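Local coordinates for protein xylulokinase (PDB 5VM1) that probably catalyses the ATP-dependent phosphorylation of D-xylulose to D-xylulose 5-phosphate, at residues Val212-Leu221 / Ala233-Ala241; Ala248-Ala259 / Val268-Tyr276. All coordinates share one frame; numbering follows the deposited sequence.

Contact 1: Val212-Leu221 / Ala233-Ala241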
ATOM      1  N   VAL A 212      -9.322   5.989 -15.782  1.00 34.96           N
ATOM      2  CA  VAL A 212      -9.321   7.424 -15.542  1.00 39.91           C
ATOM      3  C   VAL A 212      -8.155   7.705 -14.607  1.00 41.90           C
ATOM      4  O   VAL A 212      -7.583   6.793 -14.012  1.00 44.03           O
ATOM      5  CB  VAL A 212     -10.635   7.932 -14.897  1.00 41.23           C
ATOM      6  CG1 VAL A 212     -11.819   7.742 -15.812  1.00 38.11           C
ATOM      7  CG2 VAL A 212     -10.871   7.234 -13.557  1.00 34.43           C
ATOM      8  N   GLU A 213      -7.807   8.982 -14.467  1.00 40.41           N
ATOM      9  CA  GLU A 213      -6.876   9.347 -13.408  1.00 38.70           C
ATOM     10  C   GLU A 213      -7.626   9.405 -12.087  1.00 36.68           C
ATOM     11  O   GLU A 213      -8.821   9.699 -12.050  1.00 39.37           O
ATOM     12  CB  GLU A 213      -6.180  10.679 -13.687  1.00 36.37           C
ATOM     13  CG  GLU A 213      -5.405  10.674 -14.981  1.00 37.71           C
ATOM     14  CD  GLU A 213      -4.221   9.763 -14.950  1.00 48.46           C
ATOM     15  OE1 GLU A 213      -3.823   9.300 -13.862  1.00 47.97           O
ATOM     16  OE2 GLU A 213      -3.685   9.506 -16.034  1.00 54.50           O
ATOM     17  N   GLY A 214      -6.917   9.069 -11.004  1.00 34.57           N
ATOM     18  CA  GLY A 214      -7.562   8.948  -9.710  1.00 31.79           C
ATOM     19  C   GLY A 214      -8.250  10.211  -9.249  1.00 33.69           C
ATOM     20  O   GLY A 214      -9.241  10.151  -8.521  1.00 43.95           O
ATOM     21  N   SER A 215      -7.717  11.361  -9.629  1.00 35.26           N
ATOM     22  CA  SER A 215      -8.259  12.636  -9.207  1.00 37.42           C
ATOM     23  C   SER A 215      -9.301  13.183 -10.168  1.00 44.59           C
ATOM     24  O   SER A 215      -9.835  14.274  -9.926  1.00 41.77           O
ATOM     25  CB  SER A 215      -7.123  13.646  -9.045  1.00 38.44           C
ATOM     26  OG  SER A 215      -6.442  13.764 -10.273  1.00 38.98           O
ATOM     27  N   GLU A 216      -9.607  12.484 -11.256  1.00 40.50           N
ATOM     28  CA  GLU A 216     -10.597  13.056 -12.156  1.00 56.85           C
ATOM     29  C   GLU A 216     -11.964  12.426 -11.889  1.00 52.71           C
ATOM     30  O   GLU A 216     -12.077  11.409 -11.204  1.00 49.32           O
ATOM     31  CB  GLU A 216     -10.171  12.960 -13.636  1.00 58.85           C
ATOM     32  CG  GLU A 216     -10.044  11.631 -14.337  1.00 64.28           C
ATOM     33  CD  GLU A 216      -9.159  11.735 -15.605  1.00 69.52           C
ATOM     34  OE1 GLU A 216      -8.473  12.785 -15.768  1.00 58.00           O
ATOM     35  OE2 GLU A 216      -9.173  10.788 -16.440  1.00 66.16           O
ATOM     36  N   ALA A 217     -13.015  13.088 -12.385  1.00 58.52           N
ATOM     37  CA  ALA A 217     -14.382  12.671 -12.092  1.00 53.86           C
ATOM     38  C   ALA A 217     -14.671  11.358 -12.789  1.00 55.70           C
ATOM     39  O   ALA A 217     -14.384  11.208 -13.980  1.00 66.24           O
ATOM     40  CB  ALA A 217     -15.369  13.728 -12.560  1.00 48.74           C
ATOM     41  N   ALA A 218     -15.208  10.394 -12.046  1.00 42.50           N
ATOM     42  CA  ALA A 218     -15.355   9.040 -12.563  1.00 41.10           C
ATOM     43  C   ALA A 218     -16.644   8.398 -12.029  1.00 53.81           C
ATOM     44  O   ALA A 218     -16.634   7.400 -11.293  1.00 54.93           O
ATOM     45  CB  ALA A 218     -14.092   8.237 -12.239  1.00 38.10           C
ATOM     46  N   GLY A 219     -17.768   8.988 -12.423  1.00 44.66           N
ATOM     47  CA  GLY A 219     -19.102   8.546 -12.088  1.00 46.17           C
ATOM     48  C   GLY A 219     -19.823   9.541 -11.196  1.00 56.05           C
ATOM     49  O   GLY A 219     -19.223  10.426 -10.574  1.00 55.64           O
ATOM     50  N   CYS A 220     -21.149   9.406 -11.172  1.00 61.18           N
ATOM     51  CA  CYS A 220     -22.017  10.166 -10.290  1.00 61.86           C
ATOM     52  C   CYS A 220     -22.766   9.194  -9.388  1.00 53.22           C
ATOM     53  O   CYS A 220     -23.077   8.068  -9.786  1.00 52.56           O
ATOM     54  CB  CYS A 220     -23.010  11.033 -11.098  1.00 72.99           C
ATOM     55  SG  CYS A 220     -22.227  12.319 -12.104  1.00 80.20           S
ATOM     56  N   LEU A 221     -23.046   9.623  -8.163  1.00 54.11           N
ATOM     57  CA  LEU A 221     -23.794   8.781  -7.237  1.00 58.10           C
ATOM     58  C   LEU A 221     -25.198   8.488  -7.763  1.00 63.28           C
ATOM     59  O   LEU A 221     -25.909   9.396  -8.208  1.00 67.03           O
ATOM     60  CB  LEU A 221     -23.859   9.461  -5.872  1.00 59.37           C
ATOM     61  CG  LEU A 221     -24.527   8.713  -4.720  1.00 62.85           C
ATOM     62  CD1 LEU A 221     -23.802   7.406  -4.396  1.00 52.91           C
ATOM     63  CD2 LEU A 221     -24.587   9.642  -3.506  1.00 62.15           C
ATOM     64  N   ALA A 233     -27.036  17.722  -3.764  1.00103.98           N
ATOM     65  CA  ALA A 233     -26.566  18.056  -5.099  1.00107.11           C
ATOM     66  C   ALA A 233     -26.132  16.807  -5.852  1.00 95.05           C
ATOM     67  O   ALA A 233     -26.102  15.696  -5.314  1.00 81.65           O
ATOM     68  CB  ALA A 233     -25.404  19.055  -5.050  1.00112.32           C
ATOM     69  N   SER A 234     -25.820  17.025  -7.130  1.00 93.31           N
ATOM     70  CA  SER A 234     -25.163  16.017  -7.949  1.00 81.26           C
ATOM     71  C   SER A 234     -23.824  15.656  -7.317  1.00 79.54           C
ATOM     72  O   SER A 234     -22.941  16.510  -7.188  1.00 69.51           O
ATOM     73  CB  SER A 234     -24.973  16.550  -9.370  1.00 72.72           C
ATOM     74  OG  SER A 234     -24.213  15.643 -10.145  1.00 75.83           O
ATOM     75  N   VAL A 235     -23.692  14.402  -6.885  1.00 81.29           N
ATOM     76  CA  VAL A 235     -22.528  13.945  -6.134  1.00 71.12           C
ATOM     77  C   VAL A 235     -21.569  13.259  -7.103  1.00 63.55           C
ATOM     78  O   VAL A 235     -21.849  12.160  -7.596  1.00 66.53           O
ATOM     79  CB  VAL A 235     -22.933  13.000  -4.995  1.00 60.73           C
ATOM     80  CG1 VAL A 235     -21.721  12.597  -4.190  1.00 57.65           C
ATOM     81  CG2 VAL A 235     -23.954  13.659  -4.101  1.00 62.98           C
ATOM     82  N   ILE A 236     -20.400  13.862  -7.312  1.00 49.16           N
ATOM     83  CA  ILE A 236     -19.369  13.294  -8.176  1.00 56.94           C
ATOM     84  C   ILE A 236     -18.567  12.270  -7.380  1.00 53.28           C
ATOM     85  O   ILE A 236     -18.295  12.469  -6.187  1.00 56.57           O
ATOM     86  CB  ILE A 236     -18.454  14.413  -8.719  1.00 58.36           C
ATOM     87  CG1 ILE A 236     -19.067  15.114  -9.935  1.00 57.57           C
ATOM     88  CG2 ILE A 236     -17.044  13.894  -9.027  1.00 44.16           C
ATOM     89  CD1 ILE A 236     -18.497  16.525 -10.168  1.00 58.12           C
ATOM     90  N   VAL A 237     -18.230  11.142  -8.013  1.00 44.11           N
ATOM     91  CA  VAL A 237     -17.339  10.136  -7.430  1.00 44.96           C
ATOM     92  C   VAL A 237     -15.985  10.189  -8.135  1.00 49.84           C
ATOM     93  O   VAL A 237     -15.916  10.127  -9.370  1.00 47.81           O
ATOM     94  CB  VAL A 237     -17.930   8.717  -7.494  1.00 42.72           C
ATOM     95  CG1 VAL A 237     -17.010   7.750  -6.779  1.00 41.28           C
ATOM     96  CG2 VAL A 237     -19.294   8.680  -6.834  1.00 44.88           C
ATOM     97  N   ALA A 238     -14.911  10.299  -7.351  1.00 39.55           N
ATOM     98  CA  ALA A 238     -13.575  10.413  -7.912  1.00 46.03           C
ATOM     99  C   ALA A 238     -13.061   9.058  -8.402  1.00 49.70           C
ATOM    100  O   ALA A 238     -13.629   7.995  -8.121  1.00 45.89           O
ATOM    101  CB  ALA A 238     -12.606  10.998  -6.892  1.00 37.50           C
ATOM    102  N   GLY A 239     -11.981   9.116  -9.181  1.00 43.86           N
ATOM    103  CA  GLY A 239     -11.335   7.890  -9.601  1.00 45.01           C
ATOM    104  C   GLY A 239     -10.829   7.084  -8.423  1.00 46.37           C
ATOM    105  O   GLY A 239     -10.957   5.856  -8.393  1.00 42.91           O
ATOM    106  N   GLY A 240     -10.274   7.763  -7.431  1.00 39.13           N
ATOM    107  CA  GLY A 240      -9.767   7.089  -6.265  1.00 32.87           C
ATOM    108  C   GLY A 240      -8.345   6.598  -6.470  1.00 31.48           C
ATOM    109  O   GLY A 240      -7.619   7.031  -7.354  1.00 31.14           O
ATOM    110  N   ALA A 241      -7.950   5.657  -5.633  1.00 31.51           N
ATOM    111  CA  ALA A 241      -6.603   5.138  -5.761  1.00 33.45           C
ATOM    112  C   ALA A 241      -6.547   3.814  -5.025  1.00 34.49           C
ATOM    113  O   ALA A 241      -7.440   3.488  -4.242  1.00 39.31           O
ATOM    114  CB  ALA A 241      -5.579   6.140  -5.217  1.00 29.28           C
TER

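Contact 2: Ala248-Ala259 / Val268-Tyr276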
ATOM      1  N   ALA A 248      -0.567   7.999   0.156  1.00 32.27           N
ATOM      2  CA  ALA A 248       0.392   9.025  -0.250  1.00 36.19           C
ATOM      3  C   ALA A 248      -0.287  10.359  -0.560  1.00 36.62           C
ATOM      4  O   ALA A 248       0.257  11.421  -0.235  1.00 30.65           O
ATOM      5  CB  ALA A 248       1.186   8.545  -1.464  1.00 27.72           C
ATOM      6  N   CYS A 249      -1.483  10.327  -1.172  1.00 35.54           N
ATOM      7  CA  CYS A 249      -2.257  11.556  -1.352  1.00 35.77           C
ATOM      8  C   CYS A 249      -2.670  12.150  -0.021  1.00 38.97           C
ATOM      9  O   CYS A 249      -2.680  13.369   0.140  1.00 48.81           O
ATOM     10  CB  CYS A 249      -3.508  11.308  -2.192  1.00 39.80           C
ATOM     11  SG  CYS A 249      -3.232  11.032  -3.940  1.00 30.97           S
ATOM     12  N   GLY A 250      -3.002  11.306   0.956  1.00 41.44           N
ATOM     13  CA  GLY A 250      -3.300  11.822   2.282  1.00 41.82           C
ATOM     14  C   GLY A 250      -2.090  12.443   2.951  1.00 41.87           C
ATOM     15  O   GLY A 250      -2.226  13.376   3.743  1.00 39.82           O
ATOM     16  N   MET A 251      -0.899  11.947   2.636  1.00 48.00           N
ATOM     17  CA  MET A 251       0.327  12.396   3.270  1.00 48.26           C
ATOM     18  C   MET A 251       1.012  13.543   2.545  1.00 44.66           C
ATOM     19  O   MET A 251       1.956  14.116   3.098  1.00 46.82           O
ATOM     20  CB  MET A 251       1.324  11.247   3.340  1.00 55.70           C
ATOM     21  CG  MET A 251       2.328  11.436   4.440  1.00 75.35           C
ATOM     22  SD  MET A 251       1.654  10.565   5.832  1.00 78.68           S
ATOM     23  CE  MET A 251       1.569   8.948   4.994  1.00 64.77           C
ATOM     24  N   GLY A 252       0.565  13.906   1.342  1.00 42.12           N
ATOM     25  CA  GLY A 252       1.266  14.892   0.544  1.00 39.47           C
ATOM     26  C   GLY A 252       2.446  14.347  -0.232  1.00 41.29           C
ATOM     27  O   GLY A 252       3.259  15.136  -0.735  1.00 57.21           O
ATOM     28  N   THR A 253       2.570  13.028  -0.356  1.00 31.78           N
ATOM     29  CA  THR A 253       3.697  12.436  -1.067  1.00 45.26           C
ATOM     30  C   THR A 253       3.343  12.252  -2.546  1.00 40.09           C
ATOM     31  O   THR A 253       3.035  11.164  -3.019  1.00 35.73           O
ATOM     32  CB  THR A 253       4.083  11.119  -0.419  1.00 45.55           C
ATOM     33  OG1 THR A 253       4.117  11.300   0.993  1.00 53.15           O
ATOM     34  CG2 THR A 253       5.438  10.702  -0.897  1.00 36.90           C
ATOM     35  N   VAL A 254       3.362  13.365  -3.276  1.00 31.84           N
ATOM     36  CA  VAL A 254       2.971  13.355  -4.680  1.00 38.73           C
ATOM     37  C   VAL A 254       4.001  14.053  -5.574  1.00 36.93           C
ATOM     38  O   VAL A 254       3.962  13.911  -6.802  1.00 44.02           O
ATOM     39  CB  VAL A 254       1.577  13.983  -4.841  1.00 33.88           C
ATOM     40  CG1 VAL A 254       0.554  13.185  -4.086  1.00 31.83           C
ATOM     41  CG2 VAL A 254       1.591  15.396  -4.331  1.00 34.52           C
ATOM     42  N   LYS A 255       4.981  14.849  -4.949  1.00 35.38           N
ATOM     43  CA  LYS A 255       5.975  15.480  -5.829  1.00 43.60           C
ATOM     44  C   LYS A 255       7.232  14.629  -5.937  1.00 54.57           C
ATOM     45  O   LYS A 255       7.548  13.868  -5.017  1.00 57.40           O
ATOM     46  CB  LYS A 255       6.371  16.865  -5.315  1.00 44.98           C
ATOM     47  CG  LYS A 255       5.289  17.936  -5.447  1.00 55.97           C
ATOM     48  CD  LYS A 255       5.848  19.341  -5.263  1.00 65.33           C
ATOM     49  CE  LYS A 255       6.159  19.681  -3.810  1.00 62.92           C
ATOM     50  NZ  LYS A 255       6.376  21.175  -3.660  1.00 75.93           N
ATOM     51  N   PRO A 256       7.943  14.714  -7.063  1.00 53.37           N
ATOM     52  CA  PRO A 256       9.130  13.868  -7.252  1.00 50.60           C
ATOM     53  C   PRO A 256      10.164  14.026  -6.147  1.00 45.67           C
ATOM     54  O   PRO A 256      10.531  15.139  -5.747  1.00 44.68           O
ATOM     55  CB  PRO A 256       9.676  14.319  -8.609  1.00 43.21           C
ATOM     56  CG  PRO A 256       8.509  14.834  -9.333  1.00 53.03           C
ATOM     57  CD  PRO A 256       7.475  15.283  -8.333  1.00 55.69           C
ATOM     58  N   GLY A 257      10.661  12.880  -5.685  1.00 43.69           N
ATOM     59  CA  GLY A 257      11.650  12.825  -4.636  1.00 60.06           C
ATOM     60  C   GLY A 257      11.097  12.862  -3.236  1.00 67.53           C
ATOM     61  O   GLY A 257      11.872  12.700  -2.278  1.00 71.55           O
ATOM     62  N   HIS A 258       9.795  13.112  -3.086  1.00 62.75           N
ATOM     63  CA  HIS A 258       9.131  13.038  -1.797  1.00 44.13           C
ATOM     64  C   HIS A 258       8.782  11.598  -1.471  1.00 47.37           C
ATOM     65  O   HIS A 258       8.278  10.860  -2.323  1.00 57.43           O
ATOM     66  CB  HIS A 258       7.880  13.904  -1.795  1.00 45.79           C
ATOM     67  CG  HIS A 258       8.176  15.365  -1.688  1.00 57.97           C
ATOM     68  ND1 HIS A 258       7.710  16.144  -0.649  1.00 57.68           N
ATOM     69  CD2 HIS A 258       8.908  16.186  -2.479  1.00 58.13           C
ATOM     70  CE1 HIS A 258       8.139  17.383  -0.807  1.00 56.39           C
ATOM     71  NE2 HIS A 258       8.865  17.434  -1.911  1.00 60.01           N
ATOM     72  N   ALA A 259       9.052  11.195  -0.230  1.00 40.84           N
ATOM     73  CA  ALA A 259       8.911   9.798   0.140  1.00 36.66           C
ATOM     74  C   ALA A 259       8.371   9.647   1.556  1.00 37.34           C
ATOM     75  O   ALA A 259       8.573  10.497   2.425  1.00 38.47           O
ATOM     76  CB  ALA A 259      10.246   9.052  -0.007  1.00 36.37           C
ATOM     77  N   VAL A 268       7.218  -0.330   4.052  1.00 26.98           N
ATOM     78  CA  VAL A 268       7.021   0.198   2.706  1.00 26.79           C
ATOM     79  C   VAL A 268       7.748   1.521   2.589  1.00 30.54           C
ATOM     80  O   VAL A 268       7.568   2.412   3.425  1.00 34.94           O
ATOM     81  CB  VAL A 268       5.533   0.372   2.338  1.00 25.96           C
ATOM     82  CG1 VAL A 268       5.417   1.082   1.032  1.00 30.47           C
ATOM     83  CG2 VAL A 268       4.864  -0.978   2.227  1.00 28.07           C
ATOM     84  N   LEU A 269       8.549   1.649   1.539  1.00 34.12           N
ATOM     85  CA  LEU A 269       9.204   2.898   1.179  1.00 37.26           C
ATOM     86  C   LEU A 269       8.516   3.373  -0.096  1.00 39.54           C
ATOM     87  O   LEU A 269       8.611   2.709  -1.130  1.00 34.24           O
ATOM     88  CB  LEU A 269      10.697   2.665   0.965  1.00 32.73           C
ATOM     89  CG  LEU A 269      11.593   3.857   0.672  1.00 31.38           C
ATOM     90  CD1 LEU A 269      11.647   4.770   1.900  1.00 32.10           C
ATOM     91  CD2 LEU A 269      12.975   3.392   0.296  1.00 27.05           C
ATOM     92  N   PHE A 270       7.782   4.485  -0.010  1.00 40.58           N
ATOM     93  CA  PHE A 270       6.963   5.004  -1.104  1.00 25.89           C
ATOM     94  C   PHE A 270       7.571   6.301  -1.579  1.00 32.70           C
ATOM     95  O   PHE A 270       7.697   7.248  -0.801  1.00 43.52           O
ATOM     96  CB  PHE A 270       5.526   5.256  -0.672  1.00 25.04           C
ATOM     97  CG  PHE A 270       4.594   5.697  -1.805  1.00 31.87           C
ATOM     98  CD1 PHE A 270       4.696   6.959  -2.376  1.00 26.15           C
ATOM     99  CD2 PHE A 270       3.578   4.844  -2.262  1.00 36.76           C
ATOM    100  CE1 PHE A 270       3.837   7.351  -3.385  1.00 31.70           C
ATOM    101  CE2 PHE A 270       2.712   5.226  -3.273  1.00 25.58           C
ATOM    102  CZ  PHE A 270       2.837   6.489  -3.825  1.00 33.20           C
ATOM    103  N   ALA A 271       7.902   6.356  -2.861  1.00 30.70           N
ATOM    104  CA  ALA A 271       8.474   7.540  -3.465  1.00 27.28           C
ATOM    105  C   ALA A 271       7.634   7.947  -4.667  1.00 36.10           C
ATOM    106  O   ALA A 271       7.363   7.122  -5.550  1.00 33.39           O
ATOM    107  CB  ALA A 271       9.924   7.264  -3.884  1.00 27.71           C
ATOM    108  N   ALA A 272       7.243   9.219  -4.712  1.00 32.30           N
ATOM    109  CA  ALA A 272       6.534   9.739  -5.870  1.00 34.62           C
ATOM    110  C   ALA A 272       7.521  10.097  -6.978  1.00 39.67           C
ATOM    111  O   ALA A 272       8.620  10.596  -6.702  1.00 45.21           O
ATOM    112  CB  ALA A 272       5.700  10.949  -5.470  1.00 30.00           C
ATOM    113  N   ASN A 273       7.128   9.820  -8.240  1.00 41.06           N
ATOM    114  CA  ASN A 273       7.959  10.041  -9.429  1.00 41.84           C
ATOM    115  C   ASN A 273       7.301  10.948 -10.474  1.00 37.75           C
ATOM    116  O   ASN A 273       6.090  10.866 -10.724  1.00 35.38           O
ATOM    117  CB  ASN A 273       8.322   8.733 -10.158  1.00 47.30           C
ATOM    118  CG  ASN A 273       9.021   7.710  -9.278  1.00 48.46           C
ATOM    119  OD1 ASN A 273       8.876   6.511  -9.493  1.00 45.38           O
ATOM    120  ND2 ASN A 273       9.776   8.174  -8.290  1.00 51.61           N
ATOM    121  N   GLY A 274       8.123  11.749 -11.152  1.00 34.80           N
ATOM    122  CA  GLY A 274       7.690  12.550 -12.285  1.00 36.27           C
ATOM    123  C   GLY A 274       7.603  11.808 -13.604  1.00 48.00           C
ATOM    124  O   GLY A 274       7.102  12.362 -14.590  1.00 58.81           O
ATOM    125  N   ALA A 275       8.086  10.565 -13.638  1.00 37.20           N
ATOM    126  CA  ALA A 275       8.000   9.711 -14.810  1.00 46.93           C
ATOM    127  C   ALA A 275       7.865   8.260 -14.366  1.00 46.49           C
ATOM    128  O   ALA A 275       7.922   7.940 -13.175  1.00 41.63           O
ATOM    129  CB  ALA A 275       9.226   9.882 -15.715  1.00 55.57           C
ATOM    130  N   TYR A 276       7.615   7.390 -15.345  1.00 42.04           N
ATOM    131  CA  TYR A 276       7.578   5.953 -15.113  1.00 34.34           C
ATOM    132  C   TYR A 276       9.005   5.427 -15.035  1.00 47.31           C
ATOM    133  O   TYR A 276       9.758   5.501 -16.011  1.00 55.62           O
ATOM    134  CB  TYR A 276       6.777   5.273 -16.213  1.00 38.66           C
ATOM    135  CG  TYR A 276       6.916   3.770 -16.285  1.00 40.85           C
ATOM    136  CD1 TYR A 276       6.487   2.936 -15.247  1.00 40.68           C
ATOM    137  CD2 TYR A 276       7.457   3.184 -17.422  1.00 36.34           C
ATOM    138  CE1 TYR A 276       6.603   1.548 -15.365  1.00 43.68           C
ATOM    139  CE2 TYR A 276       7.589   1.848 -17.537  1.00 36.40           C
ATOM    140  CZ  TYR A 276       7.168   1.028 -16.530  1.00 43.79           C
ATOM    141  OH  TYR A 276       7.344  -0.312 -16.743  1.00 51.55           O
TER

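Contact 1: Val212-Leu221 / Ala233-Ala241
Gly-214 and Gly-239 bring their backbones together with CA atoms 3.9 Å apart, and neither residue has a side chain between them. This is the tight, buried end of the contact. A type I turn, Glu-213 to Glu-216, aims Gly-214 O at Gly-240 N, a hydrogen bond of 2.8 Å, while Gly-239 N makes a weak hydrogen bond to Glu-216 O. Antiparallel pairing follows, through Ala-218 N to Val-237 O (2.8 Å), Val-237 N to Gly-219 O and Leu-221 N to Val-235 O (2.9 Å). A beta bulge between Ala-217 and Cys-220, where Gly-219 takes positive phi, shifts the register by one. Toward solvent the packing thins: on the face carrying Cys-220 and Ile-236, the methyl Ile-236 CG2 meets Ala-217 CB at 3.9 Å. Leu-221 and Val-235 form a separate, better covered apolar pair; Leu-221, with CG anti to the backbone N (chi1 -176°), runs alongside Val-235 and sets CD2 4.0 Å from Val-235 CB. Strand 217-220 is one of the two edge strands of the mixed sheet, and strand 236-242 lies between it and the parallel strand 78-85; helix 433-446 packs on Ala-238, and Arg-166 of helix 161-170 bonds the carbonyls of Ala-238 and Gly-239.

Contact 2: Ala248-Ala259 / Val268-Tyr276
A chi1 of -175° carries the Phe-270 ring away from its own backbone N and a chi2 of -71° turns it, so that one face lies beneath the methyl of Ala-248 in helix 243-251. Ala-248 CB is displaced toward the rim, 3.5 Å from Phe-270 CE1, a CH-pi contact 25° off the ring normal. Thr-253 passes Phe-270 in the opposite direction, its CG2 4.1 Å from Phe-270 CD1. Further along, Ala-272 rests its methyl against the backbone beyond the helix: CB lies 3.5 Å from Val-254 C. The type II turn from Lys-255 to His-258 then joins strand 267-273 through two backbone bonds, Gly-257 N to Ala-272 O (3.2 Å) and Ala-272 N to His-258 O (3.1 Å). On the solvent side, Pro-256 CG lies 3.6 Å from Gly-274 N. His-289 bonds Thr-253 O and meets Phe-270 edge-to-face, and His-296 stacks on the same ring. In this second sheet of the actin-like fold, the Phe-270 side chain is about 8 Å from that of Asp-243, the predicted proton acceptor. Methyl-to-ring contact thus joins the helix to the strand and peptide bonding joins the following turn, so the cross-segment chemistry is apolar or backbone-to-backbone.

The two contacts illustrate how antiparallel pairing adapts to its place in an actin-like kinase fold. Contact 1 is partly buried at the edge of the sheet that includes strand 78-85, its centre about 21 Å from the centre of the chain; contact 2 is buried, its centre about 12 Å from the chain centre, on the second sheet. Their centres are about 22 Å apart and their nearest atoms about 6 Å, yet strand 236-242 of contact 1 runs directly into helix 243-251 of contact 2, with Asp-243 at that junction. Strand-to-strand backbone bonding dominates the first, with glycines at its tight end, whereas the second relies more on an aromatic ring and alanine methyls, helped by two backbone bonds.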